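Alpha/beta hydrolase fold protein (Ochrobactrum, PDB 4G9E) binds N-butanoyl-L-homoserine and, as an AHL-lactonase of the alpha/beta-hydrolase fold, probably opens the lactone ring of N-acyl homoserine lactone signals. Local coordinates at residues R18-M29 with I48-D58. Sequence-based numbering, arbitrary orientation. Where two conformers were deposited one is given.
Sequences RESEGEGAPLLM and IGKKWRVIAPD
The backbone oxygen A56 O is gripped by two nitrogens of R18: NH1 makes the shorter bond, with R18 NH1 at 3.1 Å from A56 O, and R18 N adds a long one from the opposite face of the carbonyl plane. The contact belongs to the central sheet of the alpha/beta-hydrolase fold: strand 52-57 lies between strand 13-19, antiparallel to it, and the parallel strand 24-30, and residues 20-23 pass round its start. On the parallel side L27 O receives I55 N, and M29 N donates to I55 O at 2.8 Å, both nearly straight onto the carbonyl.

From its extended chain R18 also grips D58 end-on. R18 NH2 meets D58 OD2 on the syn side at 2.9 Å, whereas NH1 comes to OD1 from above the carboxylate, the guanidinium and carboxylate planes being 54° apart. D58 is fixed further by G37 N and S36 OG at OD1 and by K64 N at OD2. A leucine in place of R18 would probably leave the D58 carboxylate without its countercharge and A56 O with only its backbone donor from this residue.

The second salt bridge is flatter. With CG anti to the backbone N and a straight chain beyond, R53 turns its NE and NH2 edge to a single oxygen, E19 OE1, R53 NE lying 2.9 Å away and the guanidinium and carboxylate planes only 18° apart. Water 1 donates to E19 OE2.

Apolar groups complete both sheet faces. V54 CG1 meets M29 SD at 3.6 Å on the side covered by L44 of helix 41-45; on the other, L28 CD1 lies against P57 CD near M88 and M84 of helix 77-91. S20 N donates to V54 O, while S20 OG, taking the place of a backbone carbonyl, accepts from V54 N at 3.0 Å, nearly straight at 166°.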
ATOM      1  N   ARG A  18     -11.773   4.364  -6.943  1.00 10.99           N
ATOM      2  CA  ARG A  18     -12.392   3.272  -7.689  1.00 10.39           C
ATOM      3  C   ARG A  18     -13.011   2.329  -6.686  1.00  9.96           C
ATOM      4  O   ARG A  18     -12.380   1.996  -5.689  1.00 10.92           O
ATOM      5  CB  ARG A  18     -11.338   2.499  -8.475  1.00 12.32           C
ATOM      6  CG  ARG A  18     -10.630   3.312  -9.516  1.00 13.15           C
ATOM      7  CD  ARG A  18      -9.363   2.621  -9.982  1.00 12.88           C
ATOM      8  NE  ARG A  18      -8.530   3.558 -10.719  1.00 12.99           N
ATOM      9  CZ  ARG A  18      -7.742   4.460 -10.142  1.00 12.44           C
ATOM     10  NH1 ARG A  18      -7.668   4.540  -8.819  1.00 12.65           N
ATOM     11  NH2 ARG A  18      -7.025   5.287 -10.891  1.00 13.28           N
ATOM     12  N   GLU A  19     -14.233   1.882  -6.957  1.00 10.36           N
ATOM     13  CA  GLU A  19     -14.887   0.922  -6.081  1.00 10.44           C
ATOM     14  C   GLU A  19     -15.509  -0.200  -6.890  1.00 10.88           C
ATOM     15  O   GLU A  19     -16.136   0.030  -7.928  1.00 13.24           O
ATOM     16  CB  GLU A  19     -15.991   1.580  -5.253  1.00 11.83           C
ATOM     17  CG  GLU A  19     -15.513   2.687  -4.345  1.00 13.68           C
ATOM     18  CD  GLU A  19     -16.614   3.239  -3.463  1.00 16.01           C
ATOM     19  OE1 GLU A  19     -17.341   2.440  -2.843  1.00 16.98           O
ATOM     20  OE2 GLU A  19     -16.758   4.474  -3.390  1.00 18.22           O
ATOM     21  N   SER A  20     -15.345  -1.424  -6.408  1.00 10.25           N
ATOM     22  CA  SER A  20     -16.088  -2.540  -6.968  1.00 10.81           C
ATOM     23  C   SER A  20     -17.522  -2.523  -6.430  1.00 10.95           C
ATOM     24  O   SER A  20     -17.848  -1.754  -5.522  1.00 11.61           O
ATOM     25  CB  SER A  20     -15.409  -3.862  -6.620  1.00 11.11           C
ATOM     26  OG  SER A  20     -15.632  -4.201  -5.261  1.00 10.37           O
ATOM     27  N   GLU A  21     -18.377  -3.370  -6.997  1.00 12.78           N
ATOM     28  CA  GLU A  21     -19.774  -3.442  -6.577  1.00 13.38           C
ATOM     29  C   GLU A  21     -20.040  -4.583  -5.598  1.00 12.74           C
ATOM     30  O   GLU A  21     -21.185  -4.940  -5.357  1.00 13.49           O
ATOM     31  CB  GLU A  21     -20.707  -3.512  -7.791  1.00 16.09           C
ATOM     32  CG  GLU A  21     -20.683  -2.227  -8.611  1.00 18.45           C
ATOM     33  CD  GLU A  21     -21.651  -2.233  -9.776  1.00 22.43           C
ATOM     34  OE1 GLU A  21     -21.835  -3.301 -10.395  1.00 24.59           O
ATOM     35  OE2 GLU A  21     -22.222  -1.161 -10.075  1.00 24.08           O
ATOM     36  N   GLY A  22     -18.984  -5.142  -5.016  1.00 12.18           N
ATOM     37  CA  GLY A  22     -19.150  -6.184  -4.021  1.00 11.64           C
ATOM     38  C   GLY A  22     -20.015  -5.748  -2.853  1.00 11.62           C
ATOM     39  O   GLY A  22     -19.918  -4.611  -2.385  1.00 12.86           O
ATOM     40  N   GLU A  23     -20.856  -6.665  -2.387  1.00 11.56           N
ATOM     41  CA  GLU A  23     -21.787  -6.413  -1.288  1.00 12.99           C
ATOM     42  C   GLU A  23     -21.167  -6.657   0.078  1.00 12.24           C
ATOM     43  O   GLU A  23     -21.745  -6.290   1.096  1.00 14.28           O
ATOM     44  CB  GLU A  23     -23.007  -7.326  -1.410  1.00 16.69           C
ATOM     45  CG  GLU A  23     -23.958  -6.975  -2.525  1.00 21.46           C
ATOM     46  CD  GLU A  23     -25.158  -7.900  -2.558  1.00 25.08           C
ATOM     47  OE1 GLU A  23     -25.047  -9.053  -2.083  1.00 27.37           O
ATOM     48  OE2 GLU A  23     -26.219  -7.474  -3.054  1.00 26.92           O
ATOM     49  N   GLY A  24     -20.007  -7.303   0.100  1.00 10.96           N
ATOM     50  CA  GLY A  24     -19.394  -7.718   1.345  1.00 11.46           C
ATOM     51  C   GLY A  24     -18.609  -6.623   2.033  1.00 10.58           C
ATOM     52  O   GLY A  24     -18.597  -5.470   1.596  1.00 12.30           O
ATOM     53  N   ALA A  25     -17.945  -7.004   3.118  1.00  9.82           N
ATOM     54  CA  ALA A  25     -17.121  -6.093   3.900  1.00 10.53           C
ATOM     55  C   ALA A  25     -16.148  -5.295   3.024  1.00  9.90           C
ATOM     56  O   ALA A  25     -15.645  -5.783   2.019  1.00 10.94           O
ATOM     57  CB  ALA A  25     -16.360  -6.873   4.951  1.00 12.08           C
ATOM     58  N   PRO A  26     -15.875  -4.046   3.406  1.00  9.00           N
ATOM     59  CA  PRO A  26     -14.971  -3.211   2.610  1.00  9.21           C
ATOM     60  C   PRO A  26     -13.485  -3.513   2.813  1.00  8.25           C
ATOM     61  O   PRO A  26     -13.036  -3.830   3.917  1.00  8.45           O
ATOM     62  CB  PRO A  26     -15.308  -1.797   3.090  1.00 10.63           C
ATOM     63  CG  PRO A  26     -15.802  -1.991   4.488  1.00 12.02           C
ATOM     64  CD  PRO A  26     -16.554  -3.288   4.468  1.00 11.23           C
ATOM     65  N   LEU A  27     -12.740  -3.381   1.717  1.00  8.02           N
ATOM     66  CA  LEU A  27     -11.288  -3.503   1.684  1.00  7.34           C
ATOM     67  C   LEU A  27     -10.732  -2.247   1.033  1.00  7.51           C
ATOM     68  O   LEU A  27     -11.030  -1.974  -0.128  1.00  9.04           O
ATOM     69  CB  LEU A  27     -10.876  -4.715   0.840  1.00  8.13           C
ATOM     70  CG  LEU A  27      -9.368  -4.839   0.608  1.00  8.24           C
ATOM     71  CD1 LEU A  27      -8.648  -5.322   1.856  1.00  8.76           C
ATOM     72  CD2 LEU A  27      -9.065  -5.748  -0.573  1.00  8.81           C
ATOM     73  N   LEU A  28      -9.944  -1.484   1.783  1.00  7.41           N
ATOM     74  CA  LEU A  28      -9.210  -0.359   1.225  1.00  7.69           C
ATOM     75  C   LEU A  28      -7.859  -0.875   0.747  1.00  6.71           C
ATOM     76  O   LEU A  28      -7.113  -1.455   1.532  1.00  8.02           O
ATOM     77  CB  LEU A  28      -9.002   0.698   2.305  1.00  7.92           C
ATOM     78  CG  LEU A  28      -8.038   1.827   1.946  1.00  7.81           C
ATOM     79  CD1 LEU A  28      -8.550   2.636   0.769  1.00  8.87           C
ATOM     80  CD2 LEU A  28      -7.825   2.742   3.163  1.00  8.85           C
ATOM     81  N   MET A  29      -7.557  -0.677  -0.534  1.00  7.14           N
ATOM     82  CA  MET A  29      -6.263  -1.054  -1.098  1.00  6.58           C
ATOM     83  C   MET A  29      -5.485   0.219  -1.396  1.00  6.83           C
ATOM     84  O   MET A  29      -5.991   1.087  -2.107  1.00  7.92           O
ATOM     85  CB  MET A  29      -6.440  -1.865  -2.389  1.00  6.97           C
ATOM     86  CG  MET A  29      -7.212  -3.153  -2.193  1.00  7.53           C
ATOM     87  SD  MET A  29      -7.300  -4.190  -3.668  1.00  7.93           S
ATOM     88  CE  MET A  29      -5.679  -4.942  -3.617  1.00  9.34           C
ATOM     89  N   ILE A  48     -12.122 -11.134  -5.796  1.00 11.52           N
ATOM     90  CA  ILE A  48     -12.072 -10.334  -4.583  1.00 10.73           C
ATOM     91  C   ILE A  48     -13.109  -9.205  -4.651  1.00  9.78           C
ATOM     92  O   ILE A  48     -13.928  -9.038  -3.742  1.00 10.37           O
ATOM     93  CB  ILE A  48     -10.657  -9.759  -4.321  1.00 10.61           C
ATOM     94  CG1 ILE A  48      -9.615 -10.875  -4.166  1.00 11.57           C
ATOM     95  CG2 ILE A  48     -10.671  -8.863  -3.086  1.00 10.77           C
ATOM     96  CD1 ILE A  48      -9.842 -11.778  -2.970  1.00 12.46           C
ATOM     97  N   GLY A  49     -13.065  -8.437  -5.738  1.00  9.93           N
ATOM     98  CA  GLY A  49     -13.963  -7.313  -5.932  1.00  9.86           C
ATOM     99  C   GLY A  49     -15.407  -7.686  -6.190  1.00  9.84           C
ATOM    100  O   GLY A  49     -16.314  -6.879  -5.954  1.00 10.19           O
ATOM    101  N   LYS A  50     -15.631  -8.889  -6.704  1.00 11.06           N
ATOM    102  CA  LYS A  50     -17.003  -9.355  -6.879  1.00 11.73           C
ATOM    103  C   LYS A  50     -17.691  -9.651  -5.556  1.00 11.24           C
ATOM    104  O   LYS A  50     -18.857  -9.450  -5.449  1.00 12.79           O
ATOM    105  CB  LYS A  50     -17.067 -10.591  -7.821  1.00 20.00           C
ATOM    106  CG  LYS A  50     -16.607 -10.256  -9.257  1.00 20.00           C
ATOM    107  CD  LYS A  50     -16.365 -11.525 -10.103  1.00 20.00           C
ATOM    108  CE  LYS A  50     -15.771 -11.336 -11.500  1.00 20.00           C
ATOM    109  NZ  LYS A  50     -16.252 -12.414 -12.390  1.00 20.00           N
ATOM    110  N   LYS A  51     -16.927 -10.079  -4.562  0.52  9.99           N
ATOM    111  CA  LYS A  51     -17.519 -10.383  -3.266  0.52  9.19           C
ATOM    112  C   LYS A  51     -17.489  -9.196  -2.315  0.52  8.80           C
ATOM    113  O   LYS A  51     -18.504  -8.841  -1.705  0.52  9.42           O
ATOM    114  CB  LYS A  51     -16.806 -11.551  -2.599  0.52  9.45           C
ATOM    115  CG  LYS A  51     -17.366 -11.826  -1.223  0.52  9.51           C
ATOM    116  CD  LYS A  51     -16.944 -13.167  -0.704  0.52  9.84           C
ATOM    117  CE  LYS A  51     -17.543 -13.403   0.659  0.52 10.73           C
ATOM    118  NZ  LYS A  51     -17.432 -14.829   1.047  0.52 12.01           N
ATOM    119  N   TRP A  52     -16.310  -8.597  -2.187  1.00  9.30           N
ATOM    120  CA  TRP A  52     -16.073  -7.569  -1.193  1.00  8.67           C
ATOM    121  C   TRP A  52     -16.053  -6.206  -1.851  1.00  8.38           C
ATOM    122  O   TRP A  52     -15.788  -6.090  -3.046  1.00  9.42           O
ATOM    123  CB  TRP A  52     -14.759  -7.866  -0.467  1.00  9.31           C
ATOM    124  CG  TRP A  52     -14.857  -9.056   0.469  1.00  9.25           C
ATOM    125  CD1 TRP A  52     -15.553  -9.105   1.646  1.00  9.51           C
ATOM    126  CD2 TRP A  52     -14.238 -10.348   0.313  1.00  9.70           C
ATOM    127  NE1 TRP A  52     -15.420 -10.347   2.220  1.00  9.88           N
ATOM    128  CE2 TRP A  52     -14.603 -11.118   1.433  1.00  9.66           C
ATOM    129  CE3 TRP A  52     -13.400 -10.922  -0.657  1.00 10.54           C
ATOM    130  CZ2 TRP A  52     -14.158 -12.423   1.616  1.00  9.73           C
ATOM    131  CZ3 TRP A  52     -12.968 -12.226  -0.476  1.00 10.77           C
ATOM    132  CH2 TRP A  52     -13.356 -12.965   0.646  1.00 10.29           C
ATOM    133  N   ARG A  53     -16.361  -5.174  -1.071  1.00  8.68           N
ATOM    134  CA  ARG A  53     -16.337  -3.812  -1.585  1.00  8.70           C
ATOM    135  C   ARG A  53     -14.896  -3.311  -1.596  1.00  8.58           C
ATOM    136  O   ARG A  53     -14.380  -2.832  -0.588  1.00  9.21           O
ATOM    137  CB  ARG A  53     -17.227  -2.909  -0.738  1.00  9.76           C
ATOM    138  CG  ARG A  53     -17.292  -1.477  -1.222  1.00 10.83           C
ATOM    139  CD  ARG A  53     -18.237  -0.689  -0.345  1.00 12.50           C
ATOM    140  NE  ARG A  53     -18.413   0.685  -0.795  1.00 13.98           N
ATOM    141  CZ  ARG A  53     -19.287   1.523  -0.250  1.00 15.09           C
ATOM    142  NH1 ARG A  53     -20.040   1.114   0.760  1.00 15.44           N
ATOM    143  NH2 ARG A  53     -19.407   2.763  -0.704  1.00 16.23           N
ATOM    144  N   VAL A  54     -14.241  -3.452  -2.742  1.00  8.67           N
ATOM    145  CA  VAL A  54     -12.850  -3.040  -2.879  1.00  8.94           C
ATOM    146  C   VAL A  54     -12.793  -1.559  -3.243  1.00  8.66           C
ATOM    147  O   VAL A  54     -13.457  -1.119  -4.185  1.00  9.69           O
ATOM    148  CB  VAL A  54     -12.130  -3.873  -3.949  1.00  9.74           C
ATOM    149  CG1 VAL A  54     -10.720  -3.349  -4.191  1.00 10.36           C
ATOM    150  CG2 VAL A  54     -12.096  -5.341  -3.537  1.00 11.22           C
ATOM    151  N   ILE A  55     -12.013  -0.803  -2.473  1.00  8.33           N
ATOM    152  CA  ILE A  55     -11.870   0.639  -2.638  1.00  8.89           C
ATOM    153  C   ILE A  55     -10.403   0.916  -2.916  1.00  7.82           C
ATOM    154  O   ILE A  55      -9.554   0.604  -2.087  1.00  8.05           O
ATOM    155  CB  ILE A  55     -12.304   1.362  -1.353  1.00  9.37           C
ATOM    156  CG1 ILE A  55     -13.746   0.980  -0.996  1.00 11.17           C
ATOM    157  CG2 ILE A  55     -12.141   2.866  -1.503  1.00  9.72           C
ATOM    158  CD1 ILE A  55     -14.151   1.305   0.417  1.00 13.32           C
ATOM    159  N   ALA A  56     -10.112   1.480  -4.088  1.00  8.24           N
ATOM    160  CA  ALA A  56      -8.731   1.684  -4.534  1.00  8.82           C
ATOM    161  C   ALA A  56      -8.538   3.122  -4.990  1.00  9.08           C
ATOM    162  O   ALA A  56      -8.733   3.433  -6.166  1.00 10.53           O
ATOM    163  CB  ALA A  56      -8.378   0.717  -5.662  1.00  9.67           C
ATOM    164  N   PRO A  57      -8.183   4.012  -4.053  1.00  8.58           N
ATOM    165  CA  PRO A  57      -7.997   5.423  -4.405  1.00  9.66           C
ATOM    166  C   PRO A  57      -6.631   5.688  -5.005  1.00  9.57           C
ATOM    167  O   PRO A  57      -5.762   4.825  -5.027  1.00 10.97           O
ATOM    168  CB  PRO A  57      -8.090   6.150  -3.057  1.00 10.97           C
ATOM    169  CG  PRO A  57      -8.473   5.136  -2.044  1.00 12.66           C
ATOM    170  CD  PRO A  57      -8.098   3.791  -2.602  1.00  9.40           C
ATOM    171  N   ASP A  58      -6.453   6.905  -5.495  1.00  8.88           N
ATOM    172  CA  ASP A  58      -5.140   7.393  -5.882  1.00  9.04           C
ATOM    173  C   ASP A  58      -4.665   8.394  -4.836  1.00  8.86           C
ATOM    174  O   ASP A  58      -5.384   9.331  -4.485  1.00  9.33           O
ATOM    175  CB  ASP A  58      -5.190   8.066  -7.252  1.00 10.08           C
ATOM    176  CG  ASP A  58      -5.480   7.085  -8.376  1.00 11.81           C
ATOM    177  OD1 ASP A  58      -5.207   5.885  -8.194  1.00 14.62           O
ATOM    178  OD2 ASP A  58      -5.972   7.507  -9.442  1.00 11.05           O
TER
HETATM  179  O   HOH W   1     -18.929   5.374  -2.279  0.81 16.22           O
HETATM  180  O   HOH W   2     -21.103  -9.163  -3.803  1.00 11.71           O
HETATM  181  O   HOH W   3      -4.717   2.464  -4.100  1.00  8.94           O